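Local coordinates for protein cryptochrome DASH, chloroplastic/mitochondrial (PDB 2IJG) that repairs cyclobutane pyrimidine dimers in single-stranded DNA as a photolyase, binds FAD and a folate cofactor, and may also act as a photoreceptor, at residues A[43-48]-A[57-62]; A[47-52]-A[143-148]; A[332-337]-A[425-430]. All blocks are in the same frame, centred on the assembly; numbering follows the deposited sequence.

Contact 1 (A[43-48]-A[57-62])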
loop_
_atom_site.group_PDB
_atom_site.type_symbol
_atom_site.label_atom_id
_atom_site.label_comp_id
_atom_site.label_asym_id
_atom_site.label_seq_id
_atom_site.Cartn_x
_atom_site.Cartn_y
_atom_site.Cartn_z
ATOM N N THR A 43 -16.402 -21.188 11.021
ATOM C CA THR A 43 -15.609 -20.779 9.870
ATOM C C THR A 43 -14.449 -19.927 10.351
ATOM O O THR A 43 -14.579 -19.169 11.315
ATOM C CB THR A 43 -16.427 -19.956 8.853
ATOM O OG1 THR A 43 -15.598 -19.637 7.727
ATOM C CG2 THR A 43 -16.930 -18.666 9.482
ATOM N N ILE A 44 -13.311 -20.064 9.682
ATOM C CA ILE A 44 -12.128 -19.299 10.032
ATOM C C ILE A 44 -11.930 -18.199 9.006
ATOM O O ILE A 44 -12.003 -18.445 7.800
ATOM C CB ILE A 44 -10.870 -20.187 10.055
ATOM C CG1 ILE A 44 -11.017 -21.258 11.138
ATOM C CG2 ILE A 44 -9.626 -19.322 10.289
ATOM C CD1 ILE A 44 -9.858 -22.237 11.211
ATOM N N LEU A 45 -11.703 -16.985 9.493
ATOM C CA LEU A 45 -11.477 -15.832 8.634
ATOM C C LEU A 45 -9.997 -15.486 8.769
ATOM O O LEU A 45 -9.562 -14.986 9.805
ATOM C CB LEU A 45 -12.323 -14.645 9.099
ATOM C CG LEU A 45 -12.829 -13.607 8.092
ATOM C CD1 LEU A 45 -12.780 -12.244 8.755
ATOM C CD2 LEU A 45 -12.001 -13.608 6.820
ATOM N N TRP A 46 -9.234 -15.769 7.720
ATOM C CA TRP A 46 -7.794 -15.513 7.684
ATOM C C TRP A 46 -7.557 -14.170 6.991
ATOM O O TRP A 46 -7.797 -14.037 5.796
ATOM C CB TRP A 46 -7.131 -16.679 6.939
ATOM C CG TRP A 46 -5.730 -16.481 6.498
ATOM C CD1 TRP A 46 -4.735 -15.830 7.170
ATOM C CD2 TRP A 46 -5.136 -17.010 5.310
ATOM N NE1 TRP A 46 -3.553 -15.922 6.471
ATOM C CE2 TRP A 46 -3.773 -16.641 5.324
ATOM C CE3 TRP A 46 -5.626 -17.762 4.232
ATOM C CZ2 TRP A 46 -2.890 -16.999 4.301
ATOM C CZ3 TRP A 46 -4.750 -18.119 3.215
ATOM C CH2 TRP A 46 -3.396 -17.736 3.258
ATOM N N PHE A 47 -7.071 -13.178 7.738
ATOM C CA PHE A 47 -6.881 -11.840 7.181
ATOM C C PHE A 47 -5.833 -11.521 6.100
ATOM O O PHE A 47 -6.196 -11.343 4.945
ATOM C CB PHE A 47 -6.787 -10.828 8.325
ATOM C CG PHE A 47 -8.134 -10.371 8.819
ATOM C CD1 PHE A 47 -8.792 -11.055 9.839
ATOM C CD2 PHE A 47 -8.776 -9.292 8.211
ATOM C CE1 PHE A 47 -10.067 -10.674 10.243
ATOM C CE2 PHE A 47 -10.052 -8.902 8.608
ATOM C CZ PHE A 47 -10.700 -9.594 9.627
ATOM N N ARG A 48 -4.560 -11.399 6.437
ATOM C CA ARG A 48 -3.546 -11.111 5.405
ATOM C C ARG A 48 -3.828 -9.922 4.449
ATOM O O ARG A 48 -4.399 -10.107 3.381
ATOM C CB ARG A 48 -3.301 -12.385 4.558
ATOM C CG ARG A 48 -4.401 -12.702 3.538
ATOM C CD ARG A 48 -4.312 -14.088 2.892
ATOM N NE ARG A 48 -3.063 -14.332 2.178
ATOM C CZ ARG A 48 -2.986 -14.758 0.918
ATOM N NH1 ARG A 48 -4.088 -14.976 0.211
ATOM N NH2 ARG A 48 -1.802 -15.004 0.374
ATOM N N ASP A 57 -15.689 -8.401 1.634
ATOM C CA ASP A 57 -16.435 -9.561 1.137
ATOM C C ASP A 57 -16.081 -10.877 1.809
ATOM O O ASP A 57 -16.947 -11.730 2.004
ATOM C CB ASP A 57 -16.220 -9.740 -0.368
ATOM C CG ASP A 57 -16.757 -8.584 -1.177
ATOM O OD1 ASP A 57 -17.914 -8.184 -0.925
ATOM O OD2 ASP A 57 -16.027 -8.085 -2.069
ATOM N N ALA A 58 -14.804 -11.059 2.131
ATOM C CA ALA A 58 -14.370 -12.292 2.776
ATOM C C ALA A 58 -15.058 -12.411 4.131
ATOM O O ALA A 58 -15.528 -13.484 4.514
ATOM C CB ALA A 58 -12.847 -12.298 2.949
ATOM N N LEU A 59 -15.120 -11.297 4.850
ATOM C CA LEU A 59 -15.754 -11.274 6.162
ATOM C C LEU A 59 -17.247 -11.576 5.998
ATOM O O LEU A 59 -17.804 -12.408 6.714
ATOM C CB LEU A 59 -15.578 -9.895 6.807
ATOM C CG LEU A 59 -15.702 -9.718 8.325
ATOM C CD1 LEU A 59 -16.495 -8.464 8.587
ATOM C CD2 LEU A 59 -16.358 -10.913 8.992
ATOM N N TYR A 60 -17.887 -10.897 5.049
ATOM C CA TYR A 60 -19.311 -11.100 4.807
ATOM C C TYR A 60 -19.627 -12.554 4.465
ATOM O O TYR A 60 -20.493 -13.172 5.087
ATOM C CB TYR A 60 -19.802 -10.202 3.675
ATOM C CG TYR A 60 -21.305 -10.230 3.542
ATOM C CD1 TYR A 60 -22.117 -9.659 4.521
ATOM C CD2 TYR A 60 -21.921 -10.879 2.470
ATOM C CE1 TYR A 60 -23.508 -9.733 4.442
ATOM C CE2 TYR A 60 -23.311 -10.962 2.382
ATOM C CZ TYR A 60 -24.098 -10.386 3.373
ATOM O OH TYR A 60 -25.472 -10.464 3.304
ATOM N N LYS A 61 -18.929 -13.090 3.467
ATOM C CA LYS A 61 -19.129 -14.475 3.050
ATOM C C LYS A 61 -18.959 -15.410 4.240
ATOM O O LYS A 61 -19.698 -16.382 4.385
ATOM C CB LYS A 61 -18.123 -14.849 1.960
ATOM C CG LYS A 61 -18.345 -14.150 0.631
ATOM C CD LYS A 61 -19.475 -14.792 -0.150
ATOM C CE LYS A 61 -19.644 -14.129 -1.513
ATOM N NZ LYS A 61 -18.340 -14.016 -2.220
ATOM N N ALA A 62 -17.976 -15.118 5.087
ATOM C CA ALA A 62 -17.727 -15.936 6.268
ATOM C C ALA A 62 -18.936 -15.895 7.199
ATOM O O ALA A 62 -19.463 -16.935 7.595
ATOM C CB ALA A 62 -16.489 -15.443 7.002
#
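Leu45 puts both of its branches against helix 57-62 and has the largest share of the surface buried here. CD1 lies across the side chain of Leu59, about at right angles to it, and comes within 3.8 Å of Leu59 CD2. The other branch takes the neighbouring position on the helix, with Leu45 CD2 4.2 Å from Ala58 CB. The fork itself, Leu45 CG, meets the methyl of the next turn, Ala62 CB, also at 4.2 Å. Ala58 and Ala62 are four residues apart and so present one face of the helix; as small residues they let the strand come close, the short axes passing at 8.9 Å, while the branched leucine spreads its methyls over Ala58 and Leu59.

The segments run almost exactly antiparallel, at 175°. This is the strand-then-helix half of the beta-alpha-beta unit formed by strand 42-46, helix 57-64 and strand 68-75, in the parallel five-stranded sheet of the photolyase alpha/beta domain. Strand 42-46 is the middle strand, with backbone bonds to strands 68-75 and 137-143 on its two sides. Ile44 points away from helix 57-62 and packs on helix 124-134 instead.

Thr43 meets the far end of the helix segment with its methyl: CG2 is 4.1 Å from Ala62 CB and 3.6 Å from Ala62 O. Beta-branched threonine suits this place because it can offer carbon to the helix and oxygen to the sheet. Its chi1 of -178° places OG1 anti to the backbone N, where the hydroxyl hydrogen-bonds Thr139 OG1 on the adjacent strand. Ala62 O is bonded to Ser66 OG.

Contact 2 (A[47-52]-A[143-148]). With MHF (5,10-methenyl-6,7,8-trihydrofolic acid), chain C.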
loop_
_atom_site.group_PDB
_atom_site.type_symbol
_atom_site.label_atom_id
_atom_site.label_comp_id
_atom_site.label_asym_id
_atom_site.label_seq_id
_atom_site.Cartn_x
_atom_site.Cartn_y
_atom_site.Cartn_z
ATOM N N PHE A 47 -7.071 -13.178 7.738
ATOM C CA PHE A 47 -6.881 -11.840 7.181
ATOM C C PHE A 47 -5.833 -11.521 6.100
ATOM O O PHE A 47 -6.196 -11.343 4.945
ATOM C CB PHE A 47 -6.787 -10.828 8.325
ATOM C CG PHE A 47 -8.134 -10.371 8.819
ATOM C CD1 PHE A 47 -8.792 -11.055 9.839
ATOM C CD2 PHE A 47 -8.776 -9.292 8.211
ATOM C CE1 PHE A 47 -10.067 -10.674 10.243
ATOM C CE2 PHE A 47 -10.052 -8.902 8.608
ATOM C CZ PHE A 47 -10.700 -9.594 9.627
ATOM N N ARG A 48 -4.560 -11.399 6.437
ATOM C CA ARG A 48 -3.546 -11.111 5.405
ATOM C C ARG A 48 -3.828 -9.922 4.449
ATOM O O ARG A 48 -4.399 -10.107 3.381
ATOM C CB ARG A 48 -3.301 -12.385 4.558
ATOM C CG ARG A 48 -4.401 -12.702 3.538
ATOM C CD ARG A 48 -4.312 -14.088 2.892
ATOM N NE ARG A 48 -3.063 -14.332 2.178
ATOM C CZ ARG A 48 -2.986 -14.758 0.918
ATOM N NH1 ARG A 48 -4.088 -14.976 0.211
ATOM N NH2 ARG A 48 -1.802 -15.004 0.374
ATOM N N ASN A 49 -3.424 -8.712 4.821
ATOM C CA ASN A 49 -3.603 -7.509 3.973
ATOM C C ASN A 49 -4.987 -6.978 3.581
ATOM O O ASN A 49 -5.138 -6.305 2.553
ATOM C CB ASN A 49 -2.758 -7.633 2.700
ATOM C CG ASN A 49 -1.280 -7.454 2.974
ATOM O OD1 ASN A 49 -0.856 -6.420 3.491
ATOM N ND2 ASN A 49 -0.488 -8.461 2.640
ATOM N N ASP A 50 -5.988 -7.260 4.402
ATOM C CA ASP A 50 -7.347 -6.777 4.169
ATOM C C ASP A 50 -7.854 -6.510 5.581
ATOM O O ASP A 50 -8.953 -6.920 5.964
ATOM C CB ASP A 50 -8.189 -7.849 3.455
ATOM C CG ASP A 50 -8.202 -9.180 4.191
ATOM O OD1 ASP A 50 -7.352 -9.375 5.086
ATOM O OD2 ASP A 50 -9.055 -10.035 3.867
ATOM N N LEU A 51 -7.008 -5.806 6.332
ATOM C CA LEU A 51 -7.228 -5.469 7.736
ATOM C C LEU A 51 -8.292 -4.408 7.956
ATOM O O LEU A 51 -8.000 -3.279 8.358
ATOM C CB LEU A 51 -5.901 -5.021 8.351
ATOM C CG LEU A 51 -4.718 -5.911 7.937
ATOM C CD1 LEU A 51 -3.444 -5.452 8.640
ATOM C CD2 LEU A 51 -5.024 -7.364 8.278
ATOM N N ARG A 52 -9.538 -4.793 7.718
ATOM C CA ARG A 52 -10.649 -3.878 7.862
ATOM C C ARG A 52 -11.956 -4.654 7.955
ATOM O O ARG A 52 -12.024 -5.825 7.576
ATOM C CB ARG A 52 -10.656 -2.912 6.666
ATOM C CG ARG A 52 -11.985 -2.734 5.932
ATOM C CD ARG A 52 -12.130 -3.660 4.724
ATOM N NE ARG A 52 -10.965 -3.612 3.845
ATOM C CZ ARG A 52 -10.909 -4.123 2.615
ATOM N NH1 ARG A 52 -11.961 -4.724 2.074
ATOM N NH2 ARG A 52 -9.773 -4.066 1.936
ATOM N N HIS A 143 -8.902 -13.309 1.284
ATOM C CA HIS A 143 -8.864 -12.698 -0.037
ATOM C C HIS A 143 -7.792 -13.344 -0.906
ATOM O O HIS A 143 -6.756 -13.795 -0.414
ATOM C CB HIS A 143 -8.599 -11.191 0.058
ATOM C CG HIS A 143 -9.824 -10.375 0.339
ATOM N ND1 HIS A 143 -10.145 -9.922 1.600
ATOM C CD2 HIS A 143 -10.807 -9.934 -0.481
ATOM C CE1 HIS A 143 -11.272 -9.235 1.545
ATOM N NE2 HIS A 143 -11.695 -9.227 0.293
ATOM N N LYS A 144 -8.063 -13.390 -2.204
ATOM C CA LYS A 144 -7.146 -13.959 -3.180
ATOM C C LYS A 144 -6.029 -12.954 -3.464
ATOM O O LYS A 144 -6.291 -11.764 -3.642
ATOM C CB LYS A 144 -7.898 -14.254 -4.481
ATOM C CG LYS A 144 -7.044 -14.841 -5.600
ATOM C CD LYS A 144 -6.859 -16.340 -5.431
ATOM C CE LYS A 144 -5.930 -16.913 -6.492
ATOM N NZ LYS A 144 -4.547 -16.385 -6.327
ATOM N N GLU A 145 -4.789 -13.432 -3.493
ATOM C CA GLU A 145 -3.645 -12.576 -3.787
ATOM C C GLU A 145 -3.183 -12.893 -5.210
ATOM O O GLU A 145 -3.675 -13.845 -5.817
ATOM C CB GLU A 145 -2.524 -12.826 -2.784
ATOM C CG GLU A 145 -2.803 -12.238 -1.413
ATOM C CD GLU A 145 -2.754 -10.727 -1.431
ATOM O OE1 GLU A 145 -3.035 -10.103 -0.382
ATOM O OE2 GLU A 145 -2.428 -10.165 -2.500
ATOM N N THR A 146 -2.242 -12.118 -5.743
ATOM C CA THR A 146 -1.793 -12.346 -7.117
ATOM C C THR A 146 -0.326 -12.687 -7.365
ATOM O O THR A 146 -0.018 -13.411 -8.309
ATOM C CB THR A 146 -2.141 -11.141 -8.005
ATOM O OG1 THR A 146 -1.564 -9.955 -7.447
ATOM C CG2 THR A 146 -3.650 -10.971 -8.106
ATOM N N CYS A 147 0.585 -12.176 -6.546
ATOM C CA CYS A 147 1.999 -12.465 -6.767
ATOM C C CYS A 147 2.418 -13.829 -6.230
ATOM O O CYS A 147 1.830 -14.343 -5.278
ATOM C CB CYS A 147 2.853 -11.338 -6.185
ATOM S SG CYS A 147 2.490 -9.769 -7.023
ATOM N N SER A 148 3.435 -14.413 -6.856
ATOM C CA SER A 148 3.906 -15.749 -6.509
ATOM C C SER A 148 4.119 -16.097 -5.035
ATOM O O SER A 148 3.706 -17.171 -4.598
ATOM C CB SER A 148 5.173 -16.076 -7.305
ATOM O OG SER A 148 6.228 -15.202 -6.973
HETATM N N1 MHF C . 6.688 -9.123 -2.571
HETATM C C2 MHF C . 5.455 -9.731 -2.484
HETATM N NA2 MHF C . 4.490 -9.174 -1.694
HETATM N N3 MHF C . 5.185 -10.856 -3.155
HETATM C C4 MHF C . 6.122 -11.454 -3.947
HETATM O O4 MHF C . 5.845 -12.497 -4.552
HETATM C C4A MHF C . 7.424 -10.863 -4.056
HETATM N N5 MHF C . 8.487 -11.401 -4.822
HETATM C C6 MHF C . 9.918 -10.995 -4.594
HETATM C C7 MHF C . 9.918 -9.451 -4.531
HETATM N N8 MHF C . 8.944 -9.071 -3.458
HETATM C C8A MHF C . 7.689 -9.674 -3.357
HETATM C C9 MHF C . 10.733 -11.579 -5.763
HETATM N N10 MHF C . 9.689 -12.074 -6.695
HETATM C C11 MHF C . 8.542 -12.457 -5.835
HETATM C C12 MHF C . 11.016 -15.340 -9.163
HETATM C C13 MHF C . 11.716 -14.094 -9.132
HETATM C C14 MHF C . 11.283 -13.052 -8.312
HETATM C C15 MHF C . 10.136 -13.206 -7.485
HETATM C C16 MHF C . 9.434 -14.475 -7.500
HETATM C C17 MHF C . 9.871 -15.529 -8.328
HETATM C C MHF C . 11.484 -16.404 -10.087
HETATM O O MHF C . 12.453 -16.194 -10.795
HETATM N N MHF C . 10.847 -17.597 -10.182
HETATM C CA MHF C . 11.345 -18.587 -11.158
HETATM C CB MHF C . 11.542 -19.973 -10.543
HETATM C CG MHF C . 12.552 -19.858 -9.385
HETATM C CD MHF C . 12.823 -21.191 -8.742
HETATM O OE1 MHF C . 12.275 -22.195 -9.145
HETATM O OE2 MHF C . 13.689 -21.266 -7.708
HETATM C CT MHF C . 10.377 -18.626 -12.336
HETATM O O1 MHF C . 9.323 -18.034 -12.284
HETATM O O2 MHF C . 10.708 -19.289 -13.454
HETATM O O HOH W 1 -5.297 -9.608 1.197
#
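Arg48 sets CG between its own backbone N and carbonyl carbon, chi1 76°, and Glu145 bends at chi2, -70°, after a chi1 of -74°. The two side chains then run antiparallel, and Glu145 CG lies over one face of the guanidinium, 3.4 Å from Arg48 CZ. At the edge of the same group Arg48 NH1 makes a weak hydrogen bond of 3.0 Å to His143 O; its stronger partner is Glu154. A long chain ending in a flat guanidinium suits the place: its face takes the methylene while its edge meets the carbonyl. Glu145 OE2 forms a salt bridge with Arg334 of helix 318-340.

Asp50 OD2 accepts from His143 ND1 at 2.5 Å. The carboxylate is too close to Phe47 in the model, so its exact setting and this short length are uncertain. OD2 lies in the ring plane; the carboxylate, as modelled, is met on its anti side, somewhat out of its own plane. Water 1 donates to Glu145 OE1 at 2.8 Å and, at a doubtfully short distance, to Arg48 O, so that it probably links the two loops.

These loops leave the carboxyl ends of strands 42-46 and 137-143, the edge of an alpha/beta sheet where binding sites commonly lie; Cys147 and Ser148 touch the folate. A buried imidazole whose ND1-H is donated in a hydrogen bond to a carboxylate is probably held in its rotation, with a proton kept on ND1.

Contact 3 (A[332-337]-A[425-430]). With FAD (flavin-adenine dinucleotide), chain B.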
loop_
_atom_site.group_PDB
_atom_site.type_symbol
_atom_site.label_atom_id
_atom_site.label_comp_id
_atom_site.label_asym_id
_atom_site.label_seq_id
_atom_site.Cartn_x
_atom_site.Cartn_y
_atom_site.Cartn_z
ATOM N N TYR A 332 -4.926 -1.393 -12.385
ATOM C CA TYR A 332 -4.166 -1.849 -13.539
ATOM C C TYR A 332 -2.941 -2.676 -13.173
ATOM O O TYR A 332 -2.674 -3.699 -13.799
ATOM C CB TYR A 332 -3.751 -0.663 -14.403
ATOM C CG TYR A 332 -3.035 -1.062 -15.668
ATOM C CD1 TYR A 332 -1.714 -0.676 -15.895
ATOM C CD2 TYR A 332 -3.673 -1.839 -16.638
ATOM C CE1 TYR A 332 -1.040 -1.052 -17.059
ATOM C CE2 TYR A 332 -3.009 -2.224 -17.808
ATOM C CZ TYR A 332 -1.691 -1.824 -18.011
ATOM O OH TYR A 332 -1.030 -2.187 -19.166
ATOM N N PHE A 333 -2.191 -2.243 -12.166
ATOM C CA PHE A 333 -1.007 -2.994 -11.769
ATOM C C PHE A 333 -1.350 -4.327 -11.107
ATOM O O PHE A 333 -0.604 -5.292 -11.229
ATOM C CB PHE A 333 -0.108 -2.132 -10.874
ATOM C CG PHE A 333 0.700 -1.123 -11.647
ATOM C CD1 PHE A 333 1.558 -1.539 -12.664
ATOM C CD2 PHE A 333 0.577 0.236 -11.392
ATOM C CE1 PHE A 333 2.277 -0.614 -13.415
ATOM C CE2 PHE A 333 1.294 1.171 -12.140
ATOM C CZ PHE A 333 2.143 0.746 -13.152
ATOM N N ARG A 334 -2.482 -4.385 -10.418
ATOM C CA ARG A 334 -2.908 -5.634 -9.793
ATOM C C ARG A 334 -3.145 -6.666 -10.897
ATOM O O ARG A 334 -2.650 -7.787 -10.833
ATOM C CB ARG A 334 -4.217 -5.431 -9.028
ATOM C CG ARG A 334 -4.058 -5.086 -7.569
ATOM C CD ARG A 334 -3.724 -6.326 -6.742
ATOM N NE ARG A 334 -3.682 -6.011 -5.315
ATOM C CZ ARG A 334 -3.332 -6.874 -4.367
ATOM N NH1 ARG A 334 -2.989 -8.119 -4.689
ATOM N NH2 ARG A 334 -3.324 -6.493 -3.095
ATOM N N PHE A 335 -3.912 -6.279 -11.909
ATOM C CA PHE A 335 -4.211 -7.188 -13.008
ATOM C C PHE A 335 -2.954 -7.498 -13.805
ATOM O O PHE A 335 -2.771 -8.613 -14.295
ATOM C CB PHE A 335 -5.287 -6.585 -13.921
ATOM C CG PHE A 335 -6.607 -6.373 -13.235
ATOM C CD1 PHE A 335 -7.243 -7.426 -12.588
ATOM C CD2 PHE A 335 -7.207 -5.117 -13.221
ATOM C CE1 PHE A 335 -8.454 -7.239 -11.935
ATOM C CE2 PHE A 335 -8.422 -4.915 -12.568
ATOM C CZ PHE A 335 -9.049 -5.982 -11.922
ATOM N N LEU A 336 -2.083 -6.504 -13.916
ATOM C CA LEU A 336 -0.840 -6.652 -14.654
ATOM C C LEU A 336 0.045 -7.699 -13.971
ATOM O O LEU A 336 0.751 -8.460 -14.638
ATOM C CB LEU A 336 -0.136 -5.290 -14.726
ATOM C CG LEU A 336 1.098 -5.076 -15.609
ATOM C CD1 LEU A 336 2.305 -5.736 -14.957
ATOM C CD2 LEU A 336 0.845 -5.620 -17.017
ATOM N N SER A 337 -0.012 -7.756 -12.644
ATOM C CA SER A 337 0.798 -8.725 -11.914
ATOM C C SER A 337 0.378 -10.153 -12.264
ATOM O O SER A 337 1.183 -11.077 -12.185
ATOM C CB SER A 337 0.688 -8.496 -10.404
ATOM O OG SER A 337 -0.618 -8.771 -9.933
ATOM N N ASP A 425 3.488 -2.417 -2.095
ATOM C CA ASP A 425 2.622 -3.407 -2.713
ATOM C C ASP A 425 3.417 -3.955 -3.891
ATOM O O ASP A 425 3.833 -3.203 -4.765
ATOM C CB ASP A 425 1.338 -2.769 -3.231
ATOM C CG ASP A 425 0.483 -3.757 -3.990
ATOM O OD1 ASP A 425 -0.194 -4.578 -3.333
ATOM O OD2 ASP A 425 0.510 -3.732 -5.236
ATOM N N PRO A 426 3.623 -5.275 -3.941
ATOM C CA PRO A 426 4.387 -5.852 -5.047
ATOM C C PRO A 426 3.926 -5.430 -6.444
ATOM O O PRO A 426 4.753 -5.130 -7.307
ATOM C CB PRO A 426 4.254 -7.354 -4.814
ATOM C CG PRO A 426 2.919 -7.472 -4.118
ATOM C CD PRO A 426 2.969 -6.325 -3.141
ATOM N N CYS A 427 2.615 -5.409 -6.666
ATOM C CA CYS A 427 2.067 -5.039 -7.969
ATOM C C CYS A 427 2.381 -3.600 -8.335
ATOM O O CYS A 427 2.887 -3.324 -9.417
ATOM C CB CYS A 427 0.545 -5.230 -7.982
ATOM S SG CYS A 427 0.016 -6.816 -7.323
ATOM N N SER A 428 2.066 -2.677 -7.431
ATOM C CA SER A 428 2.311 -1.263 -7.689
ATOM C C SER A 428 3.789 -0.926 -7.736
ATOM O O SER A 428 4.237 -0.199 -8.623
ATOM C CB SER A 428 1.640 -0.394 -6.618
ATOM O OG SER A 428 0.236 -0.489 -6.709
ATOM N N ASN A 429 4.543 -1.453 -6.778
ATOM C CA ASN A 429 5.969 -1.163 -6.709
ATOM C C ASN A 429 6.755 -1.661 -7.910
ATOM O O ASN A 429 7.344 -0.867 -8.637
ATOM C CB ASN A 429 6.583 -1.740 -5.438
ATOM C CG ASN A 429 7.955 -1.166 -5.164
ATOM O OD1 ASN A 429 8.126 0.054 -5.104
ATOM N ND2 ASN A 429 8.943 -2.038 -5.008
ATOM N N TYR A 430 6.775 -2.969 -8.119
ATOM C CA TYR A 430 7.514 -3.502 -9.252
ATOM C C TYR A 430 6.877 -3.085 -10.576
ATOM O O TYR A 430 7.565 -2.942 -11.587
ATOM C CB TYR A 430 7.649 -5.019 -9.118
ATOM C CG TYR A 430 8.575 -5.387 -7.974
ATOM C CD1 TYR A 430 8.091 -5.543 -6.672
ATOM C CD2 TYR A 430 9.952 -5.505 -8.183
ATOM C CE1 TYR A 430 8.962 -5.806 -5.605
ATOM C CE2 TYR A 430 10.828 -5.764 -7.126
ATOM C CZ TYR A 430 10.327 -5.913 -5.843
ATOM O OH TYR A 430 11.196 -6.157 -4.800
HETATM P PA FAD B . -2.948 10.249 -4.737
HETATM O O1A FAD B . -2.999 10.930 -3.437
HETATM O O2A FAD B . -1.978 10.297 -5.842
HETATM O O5B FAD B . -3.799 8.925 -4.610
HETATM C C5B FAD B . -4.010 8.040 -5.678
HETATM C C4B FAD B . -4.174 6.633 -5.141
HETATM O O4B FAD B . -4.197 5.812 -6.334
HETATM C C3B FAD B . -3.005 6.104 -4.279
HETATM O O3B FAD B . -3.236 6.122 -2.885
HETATM C C2B FAD B . -2.761 4.709 -4.832
HETATM O O2B FAD B . -3.398 3.641 -4.174
HETATM C C1B FAD B . -3.155 4.828 -6.291
HETATM N N9A FAD B . -2.077 5.238 -7.224
HETATM C C8A FAD B . -1.660 6.492 -7.593
HETATM N N7A FAD B . -0.676 6.514 -8.455
HETATM C C5A FAD B . -0.418 5.181 -8.672
HETATM C C6A FAD B . 0.538 4.524 -9.509
HETATM N N6A FAD B . 1.395 5.214 -10.263
HETATM N N1A FAD B . 0.554 3.162 -9.515
HETATM C C2A FAD B . -0.335 2.496 -8.732
HETATM N N3A FAD B . -1.272 3.008 -7.915
HETATM C C4A FAD B . -1.250 4.400 -7.941
HETATM N N1 FAD B . 2.552 2.763 -4.458
HETATM C C2 FAD B . 2.185 1.775 -3.632
HETATM O O2 FAD B . 1.092 1.804 -3.005
HETATM N N3 FAD B . 3.078 0.728 -3.415
HETATM C C4 FAD B . 4.305 0.581 -4.077
HETATM O O4 FAD B . 5.014 -0.391 -3.783
HETATM C C4X FAD B . 4.635 1.610 -5.036
HETATM N N5 FAD B . 5.850 1.595 -5.783
HETATM C C5X FAD B . 6.128 2.692 -6.649
HETATM C C6 FAD B . 7.334 2.695 -7.419
HETATM C C7 FAD B . 7.645 3.727 -8.290
HETATM C C7M FAD B . 8.961 3.629 -9.067
HETATM C C8 FAD B . 6.748 4.823 -8.449
HETATM C C8M FAD B . 7.008 5.976 -9.400
HETATM C C9 FAD B . 5.534 4.846 -7.671
HETATM C C9A FAD B . 5.215 3.818 -6.773
HETATM N N10 FAD B . 4.017 3.758 -5.961
HETATM C C10 FAD B . 3.748 2.683 -5.151
HETATM C "C1'" FAD B . 2.998 4.733 -5.729
HETATM C "C2'" FAD B . 2.489 6.029 -6.249
HETATM O "O2'" FAD B . 3.594 6.919 -6.430
HETATM C "C3'" FAD B . 1.631 6.122 -4.991
HETATM O "O3'" FAD B . 0.622 5.102 -5.113
HETATM C "C4'" FAD B . 0.835 7.369 -4.608
HETATM O "O4'" FAD B . 1.811 8.418 -4.480
HETATM C "C5'" FAD B . 0.257 6.930 -3.262
HETATM O "O5'" FAD B . -0.580 7.793 -2.462
HETATM P P FAD B . -0.900 9.285 -2.705
HETATM O O1P FAD B . -1.737 9.648 -1.603
HETATM O O2P FAD B . 0.372 10.020 -2.857
HETATM O O3P FAD B . -1.721 9.372 -4.121
HETATM O O HOH W 2 2.204 -4.977 -11.559
#
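Phe333 CB starts on the backbone of Cys427, 3.5 Å from Cys427 O and 4.3 Å from Cys427 CB. Phe333 CG and CD1 stay close to that carbonyl oxygen, CG at 3.8 Å. With chi1 at -78°, CG is anti to the carbonyl carbon, and the ring leaves the crossing for the cofactor. There CD2 and CE2 bring the ring edge to the adenine of FAD, Phe333 CE2 being 3.4 Å from FAD N1A. Tyr435 meets the ring edge-to-face, so a flat apolar group serves both neighbours.

Cys427, small enough for a close crossing, has CB 3.4 Å from Phe333 O and SG 3.3 Å from Ser337 OG. Water 2 donates to both Phe333 O and Cys427 O. Asp425 N-caps its helix, OD2 accepting from Ser428 N at 2.9 Å. Its OD1 lies over a face of the Arg334 guanidinium in a long salt bridge of charges alone; Arg334 is held chiefly by Glu145. Asp425 N bonds the less surely placed FAD O4, consistent with FAD binding in related proteins.

The segments 332-337 and 426-430, parts of helices 318-340 and 426-436, cross at 97° and help line the FAD pocket of the helical domain, with helix 410-420 packed against Asn429 and Tyr430.

All three contacts are largely buried, but their chemistry changes from the sheet toward the cofactors. Contact 1 is apolar, strand on helix, away from the annotated sites. Contact 2 continues into the loop that follows the strand, sharing Phe47 and Arg48, and is polar and charged, loop on loop; of the residues that touch, Asn49 is exposed and Arg48 partly so. The two contacts meet where Ala58 CB packs on His143 CE1 at 3.7 Å. Contact 3 joins two helices of the FAD-binding region and mixes carbon packing with polar groups. It meets contact 2 across the domains: Glu145 OE2 and Arg334 NH1 form a 3.0 Å salt bridge, and Thr146 OG1 probably hydrogen-bonds Ser337 OG. Contacts 1 and 3 do not touch.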